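PDB 5O1L: rubber oxygenase from Streptomyces sp., which cleaves the double bonds of poly(cis-1,4-isoprene) rubber oxidatively by adding dioxygen, using one non-covalently bound b-type heme, and releases oligo-isoprenoids with keto and aldehyde ends. Local coordinates for residues T230-A235 against K287-P292; Y134-G139 against G324-Y329; F237-M242 against V247-A252. All coordinates share one frame; numbering follows the deposited sequence. Where two conformers were deposited one is given.

Overall arrangement
From the N terminus the chain first meets these contacts in helix 127-142, whose segment 134-139 waits for a partner in helix 320-331. Contact 2 therefore closes the longest loop, with 184 residues between its segments, and the other two lie within it. Contact 1 joins helix 224-244 to the end of helix 279-289, and inside its loop contact 3 closes the short turn from helix 224-244 into helix 251-267. Helix 224-244 thus serves contacts 1 and 3, and it also meets helix 127-142 directly: S233 O and S138 OG are 2.7 Å apart, a probable hydrogen bond. The three contacts tie together an all-helical heme domain.

Contact 1 of 3, residues T230-A235 against K287-P292; sequences TWHSLA and KQVLDP
L290 turns its CG anti to its backbone N (chi1 173°), which carries CD2 to the backbone of helix 224-244, while H232, with CG anti to its own carbonyl carbon (chi1 -77°), presents its ring to V289. The CD2 methyl of L290 rests 3.8 Å from S233 N and 4.2 Å from H232 CB, touching the main chain between these two residues. A branched aliphatic side chain suits this place, since a methyl can lie against a peptide without asking for a polar partner. Beside it, CG2 of V289 approaches H232 CD2 at 3.9 Å, meeting the ring obliquely. No hydrogen bond joins the two segments.

The histidine combines this apolar contact with polar anchors at both nitrogens: ND1 pairs with T236 and NE2 with Q285, so the rotation of the ring is fixed from both ends. One ring face also receives CE3 of W231, 3.7 Å above the plane and offset toward the rim. S233 is small enough to fit beside the leucine methyl, and its OG bonds back to T230 O at 2.7 Å, in the carbonyl plane on a lone pair. Its hydroxyl thereby has a partner within the helix, which widens here into a pi-type turn at 232-235.

V289 and L290 lie where helix 279-289 gives way to a 3-10 segment; L290 also leans on M141 of helix 127-142. T230, whose CB points away from 287-292, touches the heme and bonds through OG1 to E148. S233 belongs to both surroundings: it touches L290, and its side chain lies about 3 Å from a bound imidazole, probably from the crystallisation medium. The arrangement is a helix end packed behind the wall of a heme pocket, in the all-helical catalytic domain of the rubber oxygenase Lcp family.

Contact 2 of 3, residues Y134-G139 against G324-Y329; sequences YGLGSG and GAFSRY
Within 324-329, F326 and S327 meet L136 of segment 134-139. F326 comes first in sequence. Its CG stands anti to the backbone N (chi1 -168°), which swings the ring toward the neighbouring helix, and CD2 lies 4.1 Å from L136 CD1. The methyl meets the ring at its edge, near the plane, and the two side chains cross at about a right angle. A large flat phenyl group suits a seam between several helices: the same ring makes an edge-to-face contact with W355 and touches L378 and L382.

One residue on, S327 brings its OG to 3.9 Å from L136 CB, a van der Waals contact only. With OG anti to its own carbonyl carbon (chi1 -61°), the hydroxyl folds back along the helix and bonds to I323 O, so a polar group can sit against leucine with its hydrogen-bonding need met. Serine is also short enough to leave the leucine CB close.

Across the interface, L136 points its CB toward the partner segment, while its neighbours G135 and G137 carry no side chain; the leucine also packs on L382 and F385 of helix 373-393. Distant from the heme site, this is a buried, mainly apolar junction where helices 127-142, 320-331, 345-362 and 373-393 meet in an all-helical domain.

Contact 3 of 3, residues F237-M242 against V247-A252; sequences FVMRKM and VRVNTA
The backbones of M242 and V247 come together with their CA atoms 5.3 Å apart, and V247 N donates to M242 O at 3.0 Å in a bent bond, its N-H...O angle 141° and the donor tilted 22° from the carbonyl plane.

The side chains pack alongside this bond. V247 sets its CB 4.0 Å from M242 CB, and V249, next but one along the extended loop, adds CG2 at 4.3 Å from that same M242 CB. M239, one turn earlier, is bent at its last two torsions, curling its thioether around until SD reaches V249 CG1 at 3.8 Å. Unbranched and flexible, M239 can fit its sulfur to V249, while M242 meets both valines with its CB; the beta-branched shape of the valines suits an extended chain. F122 of helix 113-125 packs on both M242 and V249.

The six-to-one bond and the apolar pair M242-V247 close the C-terminal turn of helix 224-244, consistent with a Schellman motif. This C-cap is soon followed by the N-cap of helix 251-267, where N250 OD1 accepts from D253 N.

Contact 1 of 3, residues T230-A235 against K287-P292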
ATOM      1  N   THR A 230       2.888  -7.091   0.723  1.00 12.78           N
ATOM      2  CA  THR A 230       2.575  -5.774   0.226  1.00 12.63           C
ATOM      3  C   THR A 230       2.592  -4.750   1.408  1.00 11.32           C
ATOM      4  O   THR A 230       3.124  -3.622   1.310  1.00 11.31           O
ATOM      5  CB  THR A 230       1.303  -5.797  -0.615  1.00 14.41           C
ATOM      6  OG1 THR A 230       1.667  -6.507  -1.812  1.00 16.75           O
ATOM      7  CG2 THR A 230       0.893  -4.397  -0.926  1.00 13.23           C
ATOM      8  N   TRP A 231       2.014  -5.154   2.550  1.00 10.79           N
ATOM      9  CA  TRP A 231       2.046  -4.279   3.722  1.00 10.26           C
ATOM     10  C   TRP A 231       3.504  -3.882   4.115  1.00 10.67           C
ATOM     11  O   TRP A 231       3.784  -2.726   4.432  1.00 11.36           O
ATOM     12  CB  TRP A 231       1.371  -5.040   4.873  1.00 10.68           C
ATOM     13  CG  TRP A 231       1.092  -4.288   6.117  1.00 10.20           C
ATOM     14  CD1 TRP A 231      -0.108  -3.725   6.484  1.00 10.82           C
ATOM     15  CD2 TRP A 231       1.927  -4.101   7.257  1.00 10.09           C
ATOM     16  NE1 TRP A 231      -0.050  -3.193   7.752  1.00 11.02           N
ATOM     17  CE2 TRP A 231       1.213  -3.386   8.243  1.00 10.36           C
ATOM     18  CE3 TRP A 231       3.244  -4.412   7.553  1.00 11.41           C
ATOM     19  CZ2 TRP A 231       1.733  -3.113   9.493  1.00 10.32           C
ATOM     20  CZ3 TRP A 231       3.765  -4.107   8.788  1.00 11.41           C
ATOM     21  CH2 TRP A 231       3.047  -3.431   9.727  1.00 11.44           C
ATOM     22  N   HIS A 232       4.432  -4.846   4.046  1.00 10.96           N
ATOM     23  CA  HIS A 232       5.830  -4.566   4.361  1.00 11.16           C
ATOM     24  C   HIS A 232       6.468  -3.627   3.353  1.00 10.71           C
ATOM     25  O   HIS A 232       7.341  -2.852   3.728  1.00 11.32           O
ATOM     26  CB  HIS A 232       6.596  -5.845   4.480  1.00 11.61           C
ATOM     27  CG  HIS A 232       6.331  -6.519   5.781  1.00 11.16           C
ATOM     28  ND1 HIS A 232       6.578  -5.969   7.002  1.00 11.90           N
ATOM     29  CD2 HIS A 232       5.777  -7.740   6.036  1.00 11.37           C
ATOM     30  CE1 HIS A 232       6.206  -6.824   7.946  1.00 12.09           C
ATOM     31  NE2 HIS A 232       5.744  -7.914   7.376  1.00 11.17           N
ATOM     32  N   SER A 233       5.994  -3.655   2.115  1.00 11.48           N
ATOM     33  CA  SER A 233       6.481  -2.738   1.049  1.00 11.66           C
ATOM     34  C   SER A 233       5.981  -1.327   1.266  1.00 11.76           C
ATOM     35  O   SER A 233       6.564  -0.422   0.668  1.00 13.78           O
ATOM     36  CB  SER A 233       6.089  -3.236  -0.322  1.00 12.30           C
ATOM     37  OG  SER A 233       4.780  -2.910  -0.680  1.00 14.15           O
ATOM     38  N   LEU A 234       5.029  -1.156   2.147  1.00 12.00           N
ATOM     39  CA  LEU A 234       4.425   0.107   2.516  1.00 11.28           C
ATOM     40  C   LEU A 234       4.874   0.512   3.873  1.00 11.72           C
ATOM     41  O   LEU A 234       5.902   1.183   3.978  1.00 13.12           O
ATOM     42  CB  LEU A 234       2.875  -0.020   2.444  1.00 12.54           C
ATOM     43  CG  LEU A 234       2.382  -0.143   1.010  1.00 12.43           C
ATOM     44  CD1 LEU A 234       0.978  -0.749   0.946  1.00 13.40           C
ATOM     45  CD2 LEU A 234       2.374   1.234   0.366  1.00 13.61           C
ATOM     46  N   ALA A 235       4.237   0.098   4.940  1.00 10.78           N
ATOM     47  CA  ALA A 235       4.556   0.535   6.314  1.00 11.32           C
ATOM     48  C   ALA A 235       6.031   0.354   6.707  1.00 10.40           C
ATOM     49  O   ALA A 235       6.692   1.279   7.119  1.00 10.50           O
ATOM     50  CB  ALA A 235       3.692  -0.189   7.286  1.00 12.08           C
ATOM     51  N   LYS A 287      12.355  -8.717   6.339  1.00 17.56           N
ATOM     52  CA  LYS A 287      13.601  -9.281   5.808  1.00 21.11           C
ATOM     53  C   LYS A 287      13.402 -10.679   5.278  1.00 23.08           C
ATOM     54  O   LYS A 287      14.078 -11.045   4.326  1.00 24.90           O
ATOM     55  CB  LYS A 287      14.671  -9.276   6.891  1.00 23.22           C
ATOM     56  CG  LYS A 287      15.200  -7.920   7.150  1.00 27.96           C
ATOM     57  CD  LYS A 287      16.228  -7.925   8.314  1.00 33.22           C
ATOM     58  CE  LYS A 287      16.787  -6.522   8.568  1.00 36.16           C
ATOM     59  NZ  LYS A 287      15.816  -5.578   9.232  1.00 40.35           N
ATOM     60  N   GLN A 288      12.487 -11.445   5.862  1.00 21.56           N
ATOM     61  CA  GLN A 288      12.264 -12.813   5.465  1.00 22.78           C
ATOM     62  C   GLN A 288      11.226 -12.965   4.382  1.00 21.43           C
ATOM     63  O   GLN A 288      11.275 -13.888   3.577  1.00 25.67           O
ATOM     64  CB  GLN A 288      11.799 -13.614   6.649  1.00 25.22           C
ATOM     65  CG  GLN A 288      12.188 -15.066   6.583  1.00 28.69           C
ATOM     66  CD  GLN A 288      11.765 -15.729   7.866  1.00 28.34           C
ATOM     67  OE1 GLN A 288      12.393 -15.593   8.921  1.00 36.62           O
ATOM     68  NE2 GLN A 288      10.701 -16.409   7.785  1.00 23.38           N
ATOM     69  N   VAL A 289      10.196 -12.119   4.369  1.00 18.15           N
ATOM     70  CA  VAL A 289       9.078 -12.322   3.459  1.00 17.77           C
ATOM     71  C   VAL A 289       8.979 -11.378   2.296  1.00 17.15           C
ATOM     72  O   VAL A 289       8.296 -11.727   1.347  1.00 20.74           O
ATOM     73  CB  VAL A 289       7.727 -12.351   4.162  1.00 18.43           C
ATOM     74  CG1 VAL A 289       7.729 -13.319   5.340  1.00 18.09           C
ATOM     75  CG2 VAL A 289       7.300 -10.980   4.601  1.00 17.89           C
ATOM     76  N   LEU A 290       9.628 -10.192   2.391  1.00 16.63           N
ATOM     77  CA  LEU A 290       9.607  -9.299   1.275  1.00 17.91           C
ATOM     78  C   LEU A 290      10.930  -9.383   0.515  1.00 19.74           C
ATOM     79  O   LEU A 290      10.928  -9.627  -0.691  1.00 18.86           O
ATOM     80  CB  LEU A 290       9.308  -7.871   1.753  1.00 16.73           C
ATOM     81  CG  LEU A 290       9.411  -6.763   0.738  1.00 15.57           C
ATOM     82  CD1 LEU A 290       8.396  -6.961  -0.354  1.00 16.23           C
ATOM     83  CD2 LEU A 290       9.304  -5.410   1.358  1.00 16.48           C
ATOM     84  N   ASP A 291      12.023  -9.142   1.185  1.00 24.27           N
ATOM     85  CA  ASP A 291      13.330  -9.014   0.480  1.00 27.96           C
ATOM     86  C   ASP A 291      13.621 -10.195  -0.473  1.00 28.39           C
ATOM     87  O   ASP A 291      13.943  -9.958  -1.639  1.00 28.47           O
ATOM     88  CB  ASP A 291      14.480  -8.764   1.455  1.00 31.66           C
ATOM     89  CG  ASP A 291      14.317  -7.476   2.241  1.00 36.80           C
ATOM     90  OD1 ASP A 291      13.350  -6.718   2.008  1.00 41.88           O
ATOM     91  OD2 ASP A 291      15.111  -7.195   3.183  1.00 46.96           O
ATOM     92  N   PRO A 292      13.432 -11.441  -0.027  1.00 28.93           N
ATOM     93  CA  PRO A 292      13.752 -12.589  -0.892  1.00 29.75           C
ATOM     94  C   PRO A 292      12.823 -12.861  -2.074  1.00 29.16           C
ATOM     95  O   PRO A 292      13.166 -13.668  -2.950  1.00 30.50           O
ATOM     96  CB  PRO A 292      13.670 -13.786   0.065  1.00 30.07           C
ATOM     97  CG  PRO A 292      13.709 -13.209   1.420  1.00 30.75           C
ATOM     98  CD  PRO A 292      12.968 -11.921   1.302  1.00 28.80           C
TER

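Contact 2 of 3, residues Y134-G139 against G324-Y329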
ATOM      1  N   TYR A 134       5.732   6.447  -0.595  1.00 13.55           N
ATOM      2  CA  TYR A 134       4.660   5.626  -1.119  1.00 13.98           C
ATOM      3  C   TYR A 134       4.625   5.639  -2.617  1.00 15.91           C
ATOM      4  O   TYR A 134       4.518   4.590  -3.237  1.00 17.33           O
ATOM      5  CB  TYR A 134       3.297   6.041  -0.600  1.00 13.51           C
ATOM      6  CG  TYR A 134       3.000   5.871   0.897  1.00 14.12           C
ATOM      7  CD1 TYR A 134       3.433   4.806   1.603  1.00 16.06           C
ATOM      8  CD2 TYR A 134       2.137   6.765   1.534  1.00 15.48           C
ATOM      9  CE1 TYR A 134       3.116   4.685   2.967  1.00 15.54           C
ATOM     10  CE2 TYR A 134       1.837   6.650   2.883  1.00 17.21           C
ATOM     11  CZ  TYR A 134       2.377   5.586   3.565  1.00 16.72           C
ATOM     12  OH  TYR A 134       2.017   5.541   4.917  1.00 18.09           O
ATOM     13  N   GLY A 135       4.694   6.803  -3.204  1.00 15.20           N
ATOM     14  CA  GLY A 135       4.417   6.963  -4.645  1.00 18.25           C
ATOM     15  C   GLY A 135       5.517   6.449  -5.484  1.00 19.91           C
ATOM     16  O   GLY A 135       5.256   5.749  -6.518  1.00 25.92           O
ATOM     17  N   LEU A 136       6.748   6.811  -5.204  1.00 19.02           N
ATOM     18  CA  LEU A 136       7.877   6.378  -5.978  1.00 21.29           C
ATOM     19  C   LEU A 136       8.421   5.135  -5.410  1.00 23.59           C
ATOM     20  O   LEU A 136       8.564   4.191  -6.180  1.00 26.83           O
ATOM     21  CB  LEU A 136       8.953   7.457  -6.117  1.00 21.97           C
ATOM     22  CG  LEU A 136       8.442   8.681  -6.810  1.00 23.61           C
ATOM     23  CD1 LEU A 136       9.520   9.745  -6.790  1.00 26.42           C
ATOM     24  CD2 LEU A 136       7.999   8.393  -8.235  1.00 23.74           C
ATOM     25  N   GLY A 137       8.706   5.082  -4.100  1.00 18.70           N
ATOM     26  CA  GLY A 137       9.367   3.969  -3.504  1.00 18.94           C
ATOM     27  C   GLY A 137       8.505   2.736  -3.536  1.00 17.75           C
ATOM     28  O   GLY A 137       8.799   1.790  -4.280  1.00 18.26           O
ATOM     29  N   SER A 138       7.432   2.713  -2.760  1.00 17.02           N
ATOM     30  CA  SER A 138       6.569   1.517  -2.702  1.00 16.14           C
ATOM     31  C   SER A 138       5.912   1.249  -4.043  1.00 17.53           C
ATOM     32  O   SER A 138       5.842   0.112  -4.475  1.00 17.43           O
ATOM     33  CB  SER A 138       5.467   1.674  -1.645  1.00 17.67           C
ATOM     34  OG  SER A 138       5.976   2.020  -0.394  1.00 18.30           O
ATOM     35  N   GLY A 139       5.519   2.292  -4.754  1.00 17.49           N
ATOM     36  CA  GLY A 139       4.878   2.085  -6.064  1.00 18.12           C
ATOM     37  C   GLY A 139       5.789   1.408  -7.075  1.00 18.62           C
ATOM     38  O   GLY A 139       5.405   0.448  -7.713  1.00 19.45           O
ATOM     39  N   GLY A 324      14.376   8.564 -11.895  1.00 17.14           N
ATOM     40  CA  GLY A 324      15.250   7.471 -11.841  1.00 17.79           C
ATOM     41  C   GLY A 324      16.254   7.592 -10.729  1.00 17.19           C
ATOM     42  O   GLY A 324      16.512   6.624 -10.017  1.00 18.07           O
ATOM     43  N   ALA A 325      16.865   8.761 -10.631  1.00 16.22           N
ATOM     44  CA  ALA A 325      17.904   8.951  -9.665  1.00 15.15           C
ATOM     45  C   ALA A 325      17.336   8.883  -8.251  1.00 15.49           C
ATOM     46  O   ALA A 325      17.915   8.249  -7.436  1.00 15.55           O
ATOM     47  CB  ALA A 325      18.617  10.279  -9.904  1.00 14.84           C
ATOM     48  N   PHE A 326      16.245   9.582  -8.014  1.00 15.39           N
ATOM     49  CA  PHE A 326      15.660   9.573  -6.682  1.00 14.95           C
ATOM     50  C   PHE A 326      15.106   8.198  -6.326  1.00 14.65           C
ATOM     51  O   PHE A 326      15.245   7.740  -5.172  1.00 13.84           O
ATOM     52  CB  PHE A 326      14.599  10.661  -6.529  1.00 16.12           C
ATOM     53  CG  PHE A 326      14.181  10.853  -5.088  1.00 16.28           C
ATOM     54  CD1 PHE A 326      15.058  11.462  -4.231  1.00 17.11           C
ATOM     55  CD2 PHE A 326      12.995  10.398  -4.655  1.00 17.79           C
ATOM     56  CE1 PHE A 326      14.745  11.662  -2.919  1.00 17.69           C
ATOM     57  CE2 PHE A 326      12.691  10.525  -3.261  1.00 16.79           C
ATOM     58  CZ  PHE A 326      13.572  11.103  -2.478  1.00 16.13           C
ATOM     59  N   SER A 327      14.547   7.496  -7.313  1.00 15.40           N
ATOM     60  CA  SER A 327      14.010   6.169  -7.012  1.00 16.51           C
ATOM     61  C   SER A 327      15.141   5.144  -6.743  1.00 16.68           C
ATOM     62  O   SER A 327      15.040   4.261  -5.890  1.00 15.83           O
ATOM     63  CB  SER A 327      13.135   5.703  -8.127  1.00 17.98           C
ATOM     64  OG  SER A 327      12.059   6.596  -8.266  1.00 21.72           O
ATOM     65  N   ARG A 328      16.263   5.227  -7.435  1.00 15.48           N
ATOM     66  CA  ARG A 328      17.381   4.396  -7.182  1.00 16.03           C
ATOM     67  C   ARG A 328      17.971   4.700  -5.843  1.00 16.02           C
ATOM     68  O   ARG A 328      18.371   3.792  -5.121  1.00 17.76           O
ATOM     69  CB  ARG A 328      18.465   4.553  -8.288  1.00 17.29           C
ATOM     70  CG  ARG A 328      18.027   3.893  -9.567  1.00 18.56           C
ATOM     71  CD  ARG A 328      19.046   4.066 -10.685  1.00 21.08           C
ATOM     72  NE  ARG A 328      20.225   3.383 -10.318  1.00 21.10           N
ATOM     73  CZ  ARG A 328      20.441   2.062 -10.426  1.00 22.97           C
ATOM     74  NH1 ARG A 328      19.653   1.283 -11.102  1.00 24.41           N
ATOM     75  NH2 ARG A 328      21.524   1.555  -9.871  1.00 25.32           N
ATOM     76  N   TYR A 329      18.032   5.961  -5.451  1.00 15.29           N
ATOM     77  CA  TYR A 329      18.533   6.331  -4.129  1.00 15.97           C
ATOM     78  C   TYR A 329      17.620   5.726  -3.044  1.00 15.52           C
ATOM     79  O   TYR A 329      18.134   5.287  -2.008  1.00 16.71           O
ATOM     80  CB  TYR A 329      18.509   7.845  -4.065  1.00 15.51           C
ATOM     81  CG  TYR A 329      18.761   8.403  -2.683  1.00 15.41           C
ATOM     82  CD1 TYR A 329      19.962   8.257  -2.082  1.00 16.46           C
ATOM     83  CD2 TYR A 329      17.772   9.115  -2.026  1.00 15.94           C
ATOM     84  CE1 TYR A 329      20.160   8.745  -0.806  1.00 16.37           C
ATOM     85  CE2 TYR A 329      17.968   9.666  -0.803  1.00 16.13           C
ATOM     86  CZ  TYR A 329      19.140   9.505  -0.207  1.00 15.91           C
ATOM     87  OH  TYR A 329      19.321  10.042   1.073  1.00 19.56           O
TER

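Contact 3 of 3, residues F237-M242 against V247-A252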
ATOM      1  N   PHE A 237       8.720  -0.432   5.020  1.00 10.28           N
ATOM      2  CA  PHE A 237       9.651   0.276   4.141  1.00 11.16           C
ATOM      3  C   PHE A 237       9.672   1.765   4.389  1.00 11.13           C
ATOM      4  O   PHE A 237      10.749   2.373   4.544  1.00 11.56           O
ATOM      5  CB  PHE A 237       9.211   0.025   2.661  1.00 12.52           C
ATOM      6  CG  PHE A 237       9.921   0.906   1.653  1.00 14.90           C
ATOM      7  CD1 PHE A 237      11.180   0.679   1.345  1.00 16.64           C
ATOM      8  CD2 PHE A 237       9.220   1.926   1.056  1.00 16.56           C
ATOM      9  CE1 PHE A 237      11.833   1.504   0.330  1.00 17.25           C
ATOM     10  CE2 PHE A 237       9.819   2.754   0.116  1.00 18.54           C
ATOM     11  CZ  PHE A 237      11.109   2.505  -0.229  1.00 17.91           C
ATOM     12  N   VAL A 238       8.526   2.403   4.477  1.00 11.87           N
ATOM     13  CA  VAL A 238       8.496   3.849   4.666  1.00 12.63           C
ATOM     14  C   VAL A 238       9.123   4.228   5.946  1.00 11.85           C
ATOM     15  O   VAL A 238       9.892   5.221   5.987  1.00 12.43           O
ATOM     16  CB  VAL A 238       7.053   4.380   4.539  1.00 14.06           C
ATOM     17  CG1 VAL A 238       6.920   5.828   4.967  1.00 16.67           C
ATOM     18  CG2 VAL A 238       6.621   4.230   3.161  1.00 16.82           C
ATOM     19  N   MET A 239       8.826   3.534   7.048  1.00 10.69           N
ATOM     20  CA  MET A 239       9.457   3.875   8.344  1.00 12.49           C
ATOM     21  C   MET A 239      10.949   3.715   8.239  1.00 12.27           C
ATOM     22  O   MET A 239      11.703   4.589   8.762  1.00 13.14           O
ATOM     23  CB  MET A 239       8.851   3.054   9.482  1.00 14.28           C
ATOM     24  CG  MET A 239       9.409   3.406  10.822  1.00 15.87           C
ATOM     25  SD  MET A 239       9.201   5.163  11.265  1.00 19.99           S
ATOM     26  CE  MET A 239       7.409   5.311  11.325  1.00 18.70           C
ATOM     27  N   ARG A 240      11.425   2.629   7.649  1.00 11.68           N
ATOM     28  CA  ARG A 240      12.867   2.436   7.519  1.00 12.79           C
ATOM     29  C   ARG A 240      13.507   3.573   6.774  1.00 12.48           C
ATOM     30  O   ARG A 240      14.570   4.119   7.205  1.00 13.73           O
ATOM     31  CB  ARG A 240      13.228   1.121   6.878  1.00 13.88           C
ATOM     32  CG  ARG A 240      14.718   0.905   6.648  1.00 15.25           C
ATOM     33  CD  ARG A 240      15.002  -0.475   6.035  1.00 17.79           C
ATOM     34  NE  ARG A 240      14.444  -0.727   4.685  1.00 19.93           N
ATOM     35  CZ  ARG A 240      14.947  -0.356   3.514  1.00 25.03           C
ATOM     36  NH1 ARG A 240      16.061   0.365   3.387  1.00 28.71           N
ATOM     37  NH2 ARG A 240      14.297  -0.695   2.416  1.00 29.58           N
ATOM     38  N   LYS A 241      12.948   3.954   5.677  1.00 11.88           N
ATOM     39  CA  LYS A 241      13.563   5.023   4.870  1.00 12.50           C
ATOM     40  C   LYS A 241      13.484   6.360   5.571  1.00 13.30           C
ATOM     41  O   LYS A 241      14.505   7.131   5.542  1.00 13.30           O
ATOM     42  CB  LYS A 241      12.885   5.121   3.531  1.00 12.96           C
ATOM     43  CG  LYS A 241      13.094   3.966   2.620  1.00 14.63           C
ATOM     44  CD  LYS A 241      14.541   3.541   2.406  1.00 15.76           C
ATOM     45  CE  LYS A 241      15.407   4.685   1.872  1.00 17.16           C
ATOM     46  NZ  LYS A 241      16.764   4.151   1.555  1.00 19.48           N
ATOM     47  N   MET A 242      12.405   6.702   6.253  1.00 13.36           N
ATOM     48  CA  MET A 242      12.326   7.991   6.932  1.00 15.04           C
ATOM     49  C   MET A 242      13.439   8.062   7.963  1.00 14.88           C
ATOM     50  O   MET A 242      14.125   9.114   8.111  1.00 16.15           O
ATOM     51  CB  MET A 242      10.975   8.236   7.579  1.00 16.50           C
ATOM     52  CG  MET A 242       9.993   8.563   6.490  1.00 17.94           C
ATOM     53  SD  MET A 242       8.474   9.246   7.176  1.00 26.24           S
ATOM     54  CE  MET A 242       8.089   8.007   8.175  1.00 22.73           C
ATOM     55  N   VAL A 247      14.723  11.897   9.013  1.00 15.09           N
ATOM     56  CA  VAL A 247      13.492  12.490   9.430  1.00 14.89           C
ATOM     57  C   VAL A 247      13.342  12.301  10.955  1.00 16.31           C
ATOM     58  O   VAL A 247      13.679  11.182  11.461  1.00 18.55           O
ATOM     59  CB  VAL A 247      12.294  11.844   8.655  1.00 15.46           C
ATOM     60  CG1 VAL A 247      10.963  12.366   9.176  1.00 16.14           C
ATOM     61  CG2 VAL A 247      12.477  12.012   7.171  1.00 15.00           C
ATOM     62  N   ARG A 248      12.820  13.316  11.646  1.00 17.50           N
ATOM     63  CA  ARG A 248      12.648  13.195  13.100  1.00 21.35           C
ATOM     64  C   ARG A 248      11.403  12.384  13.403  1.00 18.87           C
ATOM     65  O   ARG A 248      10.279  12.794  13.168  1.00 20.44           O
ATOM     66  CB  ARG A 248      12.662  14.548  13.781  1.00 26.07           C
ATOM     67  CG  ARG A 248      13.998  15.298  13.596  1.00 30.37           C
ATOM     68  CD  ARG A 248      15.366  14.520  13.710  1.00 35.35           C
ATOM     69  NE  ARG A 248      15.734  14.429  15.129  1.00 39.21           N
ATOM     70  CZ  ARG A 248      16.658  13.620  15.653  1.00 44.43           C
ATOM     71  NH1 ARG A 248      16.835  13.589  16.988  1.00 45.89           N
ATOM     72  NH2 ARG A 248      17.400  12.826  14.885  1.00 47.22           N
ATOM     73  N   VAL A 249      11.637  11.126  13.770  1.00 16.01           N
ATOM     74  CA  VAL A 249      10.592  10.182  14.121  1.00 15.25           C
ATOM     75  C   VAL A 249      10.796   9.789  15.586  1.00 14.46           C
ATOM     76  O   VAL A 249      11.595   8.859  15.818  1.00 17.06           O
ATOM     77  CB  VAL A 249      10.564   8.981  13.203  1.00 15.83           C
ATOM     78  CG1 VAL A 249       9.297   8.151  13.533  1.00 17.70           C
ATOM     79  CG2 VAL A 249      10.530   9.379  11.741  1.00 16.21           C
ATOM     80  N   ASN A 250      10.049  10.446  16.461  1.00 14.97           N
ATOM     81  CA  ASN A 250      10.152  10.086  17.842  1.00 16.34           C
ATOM     82  C   ASN A 250       9.396   8.781  18.089  1.00 15.93           C
ATOM     83  O   ASN A 250       8.624   8.292  17.230  1.00 15.17           O
ATOM     84  CB  ASN A 250       9.758  11.201  18.730  1.00 17.36           C
ATOM     85  CG  ASN A 250       8.290  11.624  18.600  1.00 20.06           C
ATOM     86  OD1 ASN A 250       7.405  10.806  18.363  1.00 18.49           O
ATOM     87  ND2 ASN A 250       7.991  12.911  18.834  1.00 25.05           N
ATOM     88  N   THR A 251       9.638   8.168  19.226  1.00 15.94           N
ATOM     89  CA  THR A 251       9.095   6.854  19.488  0.50 15.03           C
ATOM     90  C   THR A 251       7.573   6.851  19.442  1.00 14.67           C
ATOM     91  O   THR A 251       6.946   5.903  18.913  1.00 15.41           O
ATOM     92  CB  THR A 251       9.538   6.366  20.852  0.50 14.39           C
ATOM     93  OG1 THR A 251       9.267   7.363  21.886  0.50 17.80           O
ATOM     94  CG2 THR A 251      11.030   6.023  20.726  0.50 13.34           C
ATOM     95  N   ALA A 252       6.944   7.873  20.013  1.00 14.09           N
ATOM     96  CA  ALA A 252       5.510   7.897  20.082  1.00 14.60           C
ATOM     97  C   ALA A 252       4.892   7.990  18.651  1.00 13.81           C
ATOM     98  O   ALA A 252       3.907   7.299  18.352  1.00 13.29           O
ATOM     99  CB  ALA A 252       5.011   9.063  20.896  1.00 15.88           C
TER